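Local atomic coordinates of phosphoglycerol transferase GacH (Streptococcus pyogenes MGAS5005, PDB entry 6DGM), a protein that probably transfers sn-glycerol-1-phosphate to the rhamnose polysaccharide of the streptococcal cell wall through a metal-binding domain related to lipoteichoic acid synthases. Residues Phe102-Ser107 against Ala353-Leu358; Thr7-Glu12 against Ile361-Thr366; Ser311-Ala316 against Lys339-Lys344. All coordinates share one frame; numbering follows the deposited sequence.

Interaction 1. Residues Phe102-Ser107 against Ala353-Leu358; sequences FYNFSS and AIQNDL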
loop_
_atom_site.group_PDB
_atom_site.type_symbol
_atom_site.label_atom_id
_atom_site.label_comp_id
_atom_site.label_asym_id
_atom_site.label_seq_id
_atom_site.Cartn_x
_atom_site.Cartn_y
_atom_site.Cartn_z
ATOM N N PHE A 102 8.342 -7.946 -2.380
ATOM C CA PHE A 102 8.673 -8.393 -3.730
ATOM C C PHE A 102 10.170 -8.586 -3.892
ATOM O O PHE A 102 10.607 -9.494 -4.605
ATOM C CB PHE A 102 8.159 -7.327 -4.705
ATOM C CG PHE A 102 8.004 -7.782 -6.132
ATOM C CD1 PHE A 102 8.236 -9.087 -6.525
ATOM C CD2 PHE A 102 7.576 -6.874 -7.082
ATOM C CE1 PHE A 102 8.056 -9.472 -7.846
ATOM C CE2 PHE A 102 7.398 -7.254 -8.398
ATOM C CZ PHE A 102 7.635 -8.548 -8.779
ATOM N N TYR A 103 10.976 -7.757 -3.229
ATOM C CA TYR A 103 12.416 -7.824 -3.413
ATOM C C TYR A 103 13.024 -9.128 -2.911
ATOM O O TYR A 103 14.185 -9.398 -3.245
ATOM C CB TYR A 103 13.121 -6.611 -2.789
ATOM C CG TYR A 103 12.958 -6.396 -1.313
ATOM C CD1 TYR A 103 13.511 -7.284 -0.388
ATOM C CD2 TYR A 103 12.301 -5.270 -0.820
ATOM C CE1 TYR A 103 13.368 -7.089 0.961
ATOM C CE2 TYR A 103 12.166 -5.062 0.524
ATOM C CZ TYR A 103 12.704 -5.978 1.424
ATOM O OH TYR A 103 12.569 -5.792 2.783
ATOM N N ASN A 104 12.282 -9.929 -2.145
ATOM C CA ASN A 104 12.768 -11.231 -1.703
ATOM C C ASN A 104 12.331 -12.374 -2.604
ATOM O O ASN A 104 12.833 -13.492 -2.448
ATOM C CB ASN A 104 12.339 -11.526 -0.270
ATOM C CG ASN A 104 13.185 -10.794 0.740
ATOM O OD1 ASN A 104 14.307 -10.363 0.433
ATOM N ND2 ASN A 104 12.671 -10.678 1.971
ATOM N N PHE A 105 11.449 -12.116 -3.563
ATOM C CA PHE A 105 11.089 -13.149 -4.517
ATOM C C PHE A 105 12.065 -13.136 -5.686
ATOM O O PHE A 105 12.870 -12.221 -5.849
ATOM C CB PHE A 105 9.660 -12.932 -5.018
ATOM C CG PHE A 105 8.599 -13.251 -3.999
ATOM C CD1 PHE A 105 8.398 -14.557 -3.560
ATOM C CD2 PHE A 105 7.817 -12.252 -3.472
ATOM C CE1 PHE A 105 7.418 -14.841 -2.628
ATOM C CE2 PHE A 105 6.835 -12.533 -2.546
ATOM C CZ PHE A 105 6.630 -13.811 -2.120
ATOM N N SER A 106 11.991 -14.182 -6.499
ATOM C CA SER A 106 12.866 -14.299 -7.655
ATOM C C SER A 106 12.590 -13.183 -8.653
ATOM O O SER A 106 11.458 -12.728 -8.812
ATOM C CB SER A 106 12.631 -15.649 -8.330
ATOM O OG SER A 106 13.201 -15.638 -9.623
ATOM N N SER A 107 13.648 -12.732 -9.336
ATOM C CA SER A 107 13.471 -11.744 -10.388
ATOM C C SER A 107 12.630 -12.271 -11.546
ATOM O O SER A 107 12.097 -11.471 -12.320
ATOM C CB SER A 107 14.827 -11.276 -10.920
ATOM O OG SER A 107 15.528 -10.578 -9.909
ATOM N N ALA A 353 20.565 -10.071 8.979
ATOM C CA ALA A 353 20.110 -11.029 9.979
ATOM C C ALA A 353 18.593 -11.039 10.057
ATOM O O ALA A 353 17.967 -12.103 10.024
ATOM C CB ALA A 353 20.716 -10.700 11.348
ATOM N N ILE A 354 17.984 -9.854 10.119
ATOM C CA ILE A 354 16.532 -9.764 10.172
ATOM C C ILE A 354 15.920 -10.247 8.857
ATOM O O ILE A 354 14.880 -10.917 8.852
ATOM C CB ILE A 354 16.116 -8.331 10.547
ATOM C CG1 ILE A 354 16.601 -7.981 11.960
ATOM C CG2 ILE A 354 14.596 -8.154 10.419
ATOM C CD1 ILE A 354 16.462 -6.507 12.294
ATOM N N GLN A 355 16.552 -9.922 7.724
ATOM C CA GLN A 355 16.047 -10.397 6.443
ATOM C C GLN A 355 16.115 -11.912 6.348
ATOM O O GLN A 355 15.250 -12.522 5.709
ATOM C CB GLN A 355 16.810 -9.733 5.288
ATOM C CG GLN A 355 16.358 -8.319 5.013
ATOM C CD GLN A 355 14.930 -8.238 4.464
ATOM O OE1 GLN A 355 14.418 -9.179 3.844
ATOM N NE2 GLN A 355 14.278 -7.105 4.703
ATOM N N ASN A 356 17.117 -12.540 6.983
ATOM C CA ASN A 356 17.160 -13.995 6.980
ATOM C C ASN A 356 15.964 -14.562 7.730
ATOM O O ASN A 356 15.365 -15.553 7.295
ATOM C CB ASN A 356 18.469 -14.520 7.547
ATOM C CG ASN A 356 18.514 -16.027 7.549
ATOM O OD1 ASN A 356 18.226 -16.654 8.557
ATOM N ND2 ASN A 356 18.863 -16.616 6.410
ATOM N N ASP A 357 15.598 -13.947 8.863
ATOM C CA ASP A 357 14.371 -14.344 9.546
ATOM C C ASP A 357 13.181 -14.227 8.599
ATOM O O ASP A 357 12.374 -15.156 8.464
ATOM C CB ASP A 357 14.118 -13.456 10.769
ATOM C CG ASP A 357 15.117 -13.668 11.889
ATOM O OD1 ASP A 357 15.782 -14.720 11.929
ATOM O OD2 ASP A 357 15.232 -12.763 12.742
ATOM N N LEU A 358 13.050 -13.068 7.941
ATOM C CA LEU A 358 11.921 -12.835 7.045
ATOM C C LEU A 358 11.914 -13.801 5.870
ATOM O O LEU A 358 10.859 -14.345 5.523
ATOM C CB LEU A 358 11.936 -11.384 6.569
ATOM C CG LEU A 358 10.836 -11.026 5.577
ATOM C CD1 LEU A 358 9.467 -11.219 6.192
ATOM C CD2 LEU A 358 10.997 -9.590 5.077
#
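Gln-355 meets Tyr-103 and Asn-104 with its two amide ends, a worked example of how one primary amide can serve several partners at once. The contact packs the short 3-10 turn after helix 89-98 on the last helix, 349-365, away from the metal and ligand sites. CB leaves that helix in the direction of the turn, and CG lies beside the backbone N; the side chain also touches Val-336 of helix 328-339. A bend at the next bond (chi2 -67°) turns the amide so that its oxygen and nitrogen reach different residues of the loop. The amide carbon CD lies 3.8 Å from Tyr-103 OH. Beyond it, OE1 accepts from Asn-104 ND2 at 3.0 Å in a nearly straight bond, 169° at the hydrogen. The acceptor sits in the plane of the Asn-104 amide and is approached close to the line of its own C=O, although the two amides are steeply inclined to each other. The same OE1 also borders the edge of the Tyr-103 ring, 3.7 Å from CE1. On the other branch, NE2 reaches Tyr-103 OH at 2.9 Å, but the angle of 130° makes this bond weak; its stronger partner is the backbone oxygen of Ala-340. Asn-104 ND2 is likewise shared, giving a second hydrogen bond to Gln-362 OE1, while Leu-358 CD2 packs 3.7 Å from it. With Asn-104 donating to OE1 and Ala-340 accepting from NE2, the bonding fixes the rotation of the Gln-355 amide: a flip would set donor against donor and acceptor against acceptor.

Interaction 2. Residues Thr7-Glu12 against Ile361-Thr366; sequences TNYSQE and IQYDVT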
loop_
_atom_site.group_PDB
_atom_site.type_symbol
_atom_site.label_atom_id
_atom_site.label_comp_id
_atom_site.label_asym_id
_atom_site.label_seq_id
_atom_site.Cartn_x
_atom_site.Cartn_y
_atom_site.Cartn_z
ATOM N N THR A 7 19.555 -20.729 2.719
ATOM C CA THR A 7 20.478 -21.830 2.942
ATOM C C THR A 7 20.249 -22.504 4.291
ATOM O O THR A 7 20.557 -23.688 4.442
ATOM C CB THR A 7 21.929 -21.362 2.805
ATOM O OG1 THR A 7 22.193 -20.306 3.731
ATOM C CG2 THR A 7 22.190 -20.869 1.393
ATOM N N ASN A 8 19.694 -21.786 5.267
ATOM C CA ASN A 8 19.440 -22.348 6.588
ATOM C C ASN A 8 17.976 -22.725 6.807
ATOM O O ASN A 8 17.575 -22.983 7.948
ATOM C CB ASN A 8 19.896 -21.370 7.675
ATOM C CG ASN A 8 19.132 -20.058 7.643
ATOM O OD1 ASN A 8 18.558 -19.674 6.616
ATOM N ND2 ASN A 8 19.120 -19.361 8.773
ATOM N N TYR A 9 17.178 -22.787 5.744
ATOM C CA TYR A 9 15.787 -23.194 5.883
ATOM C C TYR A 9 15.686 -24.635 6.358
ATOM O O TYR A 9 16.316 -25.541 5.806
ATOM C CB TYR A 9 15.066 -23.034 4.547
ATOM C CG TYR A 9 13.595 -23.411 4.600
ATOM C CD1 TYR A 9 12.669 -22.576 5.208
ATOM C CD2 TYR A 9 13.147 -24.591 4.033
ATOM C CE1 TYR A 9 11.331 -22.918 5.252
ATOM C CE2 TYR A 9 11.820 -24.940 4.059
ATOM C CZ TYR A 9 10.908 -24.103 4.672
ATOM O OH TYR A 9 9.578 -24.460 4.670
ATOM N N SER A 10 14.852 -24.842 7.377
ATOM C CA SER A 10 14.685 -26.131 8.020
ATOM C C SER A 10 13.608 -25.964 9.075
ATOM O O SER A 10 13.263 -24.839 9.468
ATOM C CB SER A 10 15.973 -26.610 8.692
ATOM O OG SER A 10 16.235 -25.850 9.854
ATOM N N GLN A 11 13.087 -27.104 9.536
ATOM C CA GLN A 11 12.122 -27.097 10.631
ATOM C C GLN A 11 12.706 -26.424 11.869
ATOM O O GLN A 11 12.020 -25.642 12.540
ATOM C CB GLN A 11 11.697 -28.541 10.928
ATOM C CG GLN A 11 10.405 -28.672 11.712
ATOM C CD GLN A 11 9.944 -30.117 11.874
ATOM O OE1 GLN A 11 10.318 -30.995 11.101
ATOM N NE2 GLN A 11 9.126 -30.363 12.888
ATOM N N GLU A 12 13.979 -26.707 12.184
ATOM C CA GLU A 12 14.591 -26.138 13.381
ATOM C C GLU A 12 14.764 -24.629 13.254
ATOM O O GLU A 12 14.546 -23.885 14.219
ATOM C CB GLU A 12 15.929 -26.833 13.668
ATOM C CG GLU A 12 15.779 -28.253 14.190
ATOM C CD GLU A 12 17.114 -28.902 14.547
ATOM O OE1 GLU A 12 18.169 -28.310 14.226
ATOM O OE2 GLU A 12 17.109 -30.004 15.153
ATOM N N ILE A 361 10.541 -17.222 6.745
ATOM C CA ILE A 361 9.084 -17.188 6.885
ATOM C C ILE A 361 8.422 -17.084 5.517
ATOM O O ILE A 361 7.449 -17.787 5.206
ATOM C CB ILE A 361 8.672 -16.014 7.795
ATOM C CG1 ILE A 361 9.216 -16.211 9.216
ATOM C CG2 ILE A 361 7.138 -15.823 7.780
ATOM C CD1 ILE A 361 8.724 -17.472 9.929
ATOM N N GLN A 362 8.934 -16.175 4.691
ATOM C CA GLN A 362 8.369 -15.907 3.372
ATOM C C GLN A 362 8.454 -17.131 2.482
ATOM O O GLN A 362 7.503 -17.446 1.747
ATOM C CB GLN A 362 9.161 -14.742 2.781
ATOM C CG GLN A 362 8.697 -14.229 1.426
ATOM C CD GLN A 362 9.271 -12.859 1.114
ATOM O OE1 GLN A 362 9.999 -12.272 1.922
ATOM N NE2 GLN A 362 8.969 -12.351 -0.078
ATOM N N TYR A 363 9.579 -17.840 2.529
ATOM C CA TYR A 363 9.687 -19.088 1.789
ATOM C C TYR A 363 8.721 -20.122 2.347
ATOM O O TYR A 363 7.993 -20.780 1.588
ATOM C CB TYR A 363 11.134 -19.586 1.845
ATOM C CG TYR A 363 11.389 -20.808 1.010
ATOM C CD1 TYR A 363 11.642 -20.705 -0.347
ATOM C CD2 TYR A 363 11.369 -22.077 1.577
ATOM C CE1 TYR A 363 11.872 -21.818 -1.112
ATOM C CE2 TYR A 363 11.591 -23.192 0.818
ATOM C CZ TYR A 363 11.841 -23.066 -0.515
ATOM O OH TYR A 363 12.060 -24.199 -1.259
ATOM N N ASP A 364 8.653 -20.234 3.676
ATOM C CA ASP A 364 7.846 -21.285 4.276
ATOM C C ASP A 364 6.391 -21.192 3.840
ATOM O O ASP A 364 5.739 -22.221 3.611
ATOM C CB ASP A 364 7.919 -21.216 5.797
ATOM C CG ASP A 364 7.283 -22.417 6.445
ATOM O OD1 ASP A 364 7.876 -23.510 6.286
ATOM O OD2 ASP A 364 6.201 -22.282 7.080
ATOM N N VAL A 365 5.853 -19.969 3.750
ATOM C CA VAL A 365 4.441 -19.778 3.463
ATOM C C VAL A 365 4.129 -19.688 1.970
ATOM O O VAL A 365 2.945 -19.636 1.606
ATOM C CB VAL A 365 3.890 -18.516 4.165
ATOM C CG1 VAL A 365 4.177 -18.549 5.666
ATOM C CG2 VAL A 365 4.443 -17.236 3.542
ATOM N N THR A 366 5.138 -19.685 1.101
ATOM C CA THR A 366 4.868 -19.608 -0.333
ATOM C C THR A 366 5.138 -20.959 -0.979
ATOM O O THR A 366 4.213 -21.760 -1.167
ATOM C CB THR A 366 5.639 -18.462 -0.998
ATOM O OG1 THR A 366 7.031 -18.547 -0.699
ATOM C CG2 THR A 366 5.113 -17.106 -0.525
#
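Tyr-9 presents a face to Tyr-363 and its hydroxyl to Asp-364, so one ring engages two consecutive residues of helix 349-365 in two different ways. The aromatic pair is T-shaped: the planes stand at 74°, the centroids are 4.8 Å apart, and Tyr-363 supplies the edge. It is the CD2-CE2 side of that ring that does the touching. CD2 stands 3.6 Å above the Tyr-9 plane, over the ring centre, and CE2 comes to 3.7 Å from Tyr-9 CE2. Asp-364 approaches from another quarter, at the hydroxyl edge and in the plane of the Tyr-9 ring. Tyr-9 OH donates to Asp-364 OD1 over a short 2.5 Å, meeting the anti lone pair of OD1, the one turned away from OD2, with the carboxylate twisted 44° from the ring. With CG anti to the backbone N (chi1 -179°), the Tyr-9 ring is extended from its backbone, its face available to one residue and its hydroxyl to the next.

The polar end is well satisfied. The backbone N of Lys-369 also bonds to the tyrosine hydroxyl, and the carboxylate takes the backbone N of Tyr-371 on OD1 and that of Leu-372 on OD2. Asp-364 thus ties the C-terminal tail to the same point that holds Tyr-9, whose ring also meets that of Tyr-371. Right after Tyr-9, Ser-10 occupies the N-cap of helix 11-29, its OG accepting from Thr-13 N. Far from the metal and ligand sites, this is structural packing in which a classic edge-to-face aromatic pair, combined with a tyrosine-carboxylate hydrogen bond, joins the entry to the first helix of the chain with the end of its last.

Interaction 3. Residues Ser311-Ala316 against Lys339-Lys344; sequences SSDFTA and KASVDK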
loop_
_atom_site.group_PDB
_atom_site.type_symbol
_atom_site.label_atom_id
_atom_site.label_comp_id
_atom_site.label_asym_id
_atom_site.label_seq_id
_atom_site.Cartn_x
_atom_site.Cartn_y
_atom_site.Cartn_z
ATOM N N SER A 311 6.296 -0.752 0.359
ATOM C CA SER A 311 4.870 -1.077 0.407
ATOM C C SER A 311 4.587 -2.225 1.377
ATOM O O SER A 311 3.532 -2.258 2.023
ATOM C CB SER A 311 4.350 -1.431 -0.991
ATOM O OG SER A 311 5.001 -2.564 -1.575
ATOM N N SER A 312 5.518 -3.174 1.490
ATOM C CA SER A 312 5.346 -4.321 2.366
ATOM C C SER A 312 5.377 -3.948 3.840
ATOM O O SER A 312 4.981 -4.766 4.674
ATOM C CB SER A 312 6.438 -5.355 2.066
ATOM O OG SER A 312 7.712 -4.755 2.174
ATOM N N ASP A 313 5.839 -2.743 4.178
ATOM C CA ASP A 313 5.958 -2.290 5.549
ATOM C C ASP A 313 4.684 -1.654 6.096
ATOM O O ASP A 313 4.644 -1.322 7.279
ATOM C CB ASP A 313 7.059 -1.219 5.657
ATOM C CG ASP A 313 8.458 -1.758 5.449
ATOM O OD1 ASP A 313 8.756 -2.889 5.899
ATOM O OD2 ASP A 313 9.264 -1.025 4.825
ATOM N N PHE A 314 3.656 -1.440 5.257
ATOM C CA PHE A 314 2.536 -0.619 5.696
ATOM C C PHE A 314 1.813 -1.229 6.890
ATOM O O PHE A 314 1.416 -0.503 7.804
ATOM C CB PHE A 314 1.547 -0.373 4.564
ATOM C CG PHE A 314 2.003 0.661 3.555
ATOM C CD1 PHE A 314 2.837 1.713 3.901
ATOM C CD2 PHE A 314 1.582 0.573 2.254
ATOM C CE1 PHE A 314 3.236 2.647 2.939
ATOM C CE2 PHE A 314 1.976 1.496 1.298
ATOM C CZ PHE A 314 2.785 2.531 1.638
ATOM N N THR A 315 1.617 -2.552 6.905
ATOM C CA THR A 315 0.855 -3.149 8.000
ATOM C C THR A 315 1.578 -2.988 9.334
ATOM O O THR A 315 0.969 -2.615 10.335
ATOM C CB THR A 315 0.527 -4.614 7.725
ATOM O OG1 THR A 315 -0.196 -4.702 6.503
ATOM C CG2 THR A 315 -0.365 -5.200 8.850
ATOM N N ALA A 316 2.877 -3.253 9.374
ATOM C CA ALA A 316 3.607 -3.016 10.614
ATOM C C ALA A 316 3.517 -1.553 11.025
ATOM O O ALA A 316 3.363 -1.232 12.212
ATOM C CB ALA A 316 5.060 -3.442 10.464
ATOM N N LYS A 339 14.397 -1.702 11.236
ATOM C CA LYS A 339 15.821 -1.994 11.189
ATOM C C LYS A 339 16.315 -2.676 9.922
ATOM O O LYS A 339 17.535 -2.844 9.785
ATOM C CB LYS A 339 16.231 -2.868 12.382
ATOM C CG LYS A 339 15.818 -2.317 13.739
ATOM C CD LYS A 339 16.158 -3.299 14.845
ATOM C CE LYS A 339 15.537 -2.886 16.166
ATOM N NZ LYS A 339 15.835 -3.877 17.240
ATOM N N ALA A 340 15.439 -3.099 9.011
ATOM C CA ALA A 340 15.926 -3.928 7.918
ATOM C C ALA A 340 15.208 -3.673 6.605
ATOM O O ALA A 340 15.184 -4.557 5.740
ATOM C CB ALA A 340 15.860 -5.421 8.304
ATOM N N SER A 341 14.659 -2.473 6.403
ATOM C CA SER A 341 13.922 -2.239 5.174
ATOM C C SER A 341 14.714 -1.397 4.162
ATOM O O SER A 341 15.943 -1.262 4.251
ATOM C CB SER A 341 12.564 -1.602 5.499
ATOM O OG SER A 341 11.729 -1.611 4.351
ATOM N N VAL A 342 14.007 -0.826 3.188
ATOM C CA VAL A 342 14.643 -0.245 2.010
ATOM C C VAL A 342 15.400 1.040 2.281
ATOM O O VAL A 342 16.139 1.505 1.401
ATOM C CB VAL A 342 13.593 -0.021 0.904
ATOM C CG1 VAL A 342 12.995 -1.335 0.472
ATOM C CG2 VAL A 342 12.507 0.927 1.375
ATOM N N ASP A 343 15.246 1.629 3.463
ATOM C CA ASP A 343 16.020 2.806 3.831
ATOM C C ASP A 343 17.388 2.462 4.401
ATOM O O ASP A 343 18.197 3.377 4.613
ATOM C CB ASP A 343 15.254 3.608 4.880
ATOM C CG ASP A 343 15.084 2.841 6.172
ATOM O OD1 ASP A 343 14.572 1.704 6.118
ATOM O OD2 ASP A 343 15.498 3.358 7.223
ATOM N N LYS A 344 17.650 1.182 4.652
ATOM C CA LYS A 344 18.892 0.700 5.238
ATOM C C LYS A 344 19.758 0.072 4.145
ATOM O O LYS A 344 19.295 -0.241 3.051
ATOM C CB LYS A 344 18.584 -0.349 6.306
ATOM C CG LYS A 344 17.646 0.112 7.424
ATOM C CD LYS A 344 18.240 1.259 8.218
ATOM C CE LYS A 344 17.483 1.481 9.526
ATOM N NZ LYS A 344 16.055 1.817 9.319
#
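A single buried hydrogen bond between side chains, from Ser-341 to Asp-313, makes up this contact, which joins the residues following strand 308-310, at one edge of the large mixed sheet, to the loop leading from helix 328-339 into helix 349-365. Ser-341 OG donates to Asp-313 OD2 over 2.6 Å and reaches the syn lone pair, on the side of the other carboxylate oxygen. The approach is led by the hydroxyl, with the serine CB behind it at 3.4 Å from OD2. A chi1 of -168°, which puts OG opposite the serine N, places the hydroxyl at the carboxylate.

OD2 is gripped twice, since the backbone N of Asn-310 bonds to it as well, while Val-336 and Leu-337 of helix 328-339 pack against the aspartate side chain. Two donors on one buried oxygen would be expected to favour the charged form of Asp-313.

The serine is also the first residue of a type I beta turn, closed by Lys-344 N bonding to Ser-341 O at 3.0 Å; the side-chain bond therefore pins the turn at its start to the helix 314-321 region of the Sulfatase-family, alkaline phosphatase-like fold. Within the turn, Lys-344 NZ forms a salt bridge to Asp-343 OD2 at 2.7 Å, arriving on the syn side and 17° out of the carboxylate plane, and also bonds to Asn-338 O. The second acid, Asp-343, keeps its OD1 6.1 Å from Asp-313 OD2, and the lysine charge beside it may partly offset the nearness of the two acids.

Overall arrangement
The three contacts gather on one side of this C-terminal part of a longer membrane protein, away from the manganese and glycerol phosphate site. Interactions 1 and 2, their centres about 11 Å apart, are linked by Asn-8 to Asn-356 and by Phe-105 on Gln-362. Interaction 3 lies about 12 Å, centre to centre, from interaction 1, touching it through Val-342 on Tyr-103, and about 20 Å from interaction 2, without touch. Along the chain the closures are concentric: 7-12 with 361-366 encloses 102-107 with 353-358, which encloses 311-316 with 339-344. Helix 349-365 is common ground: it meets the N-terminal segment, the loop after helix 89-98 and, through Ile-354 on Ala-340, the loop of interaction 3.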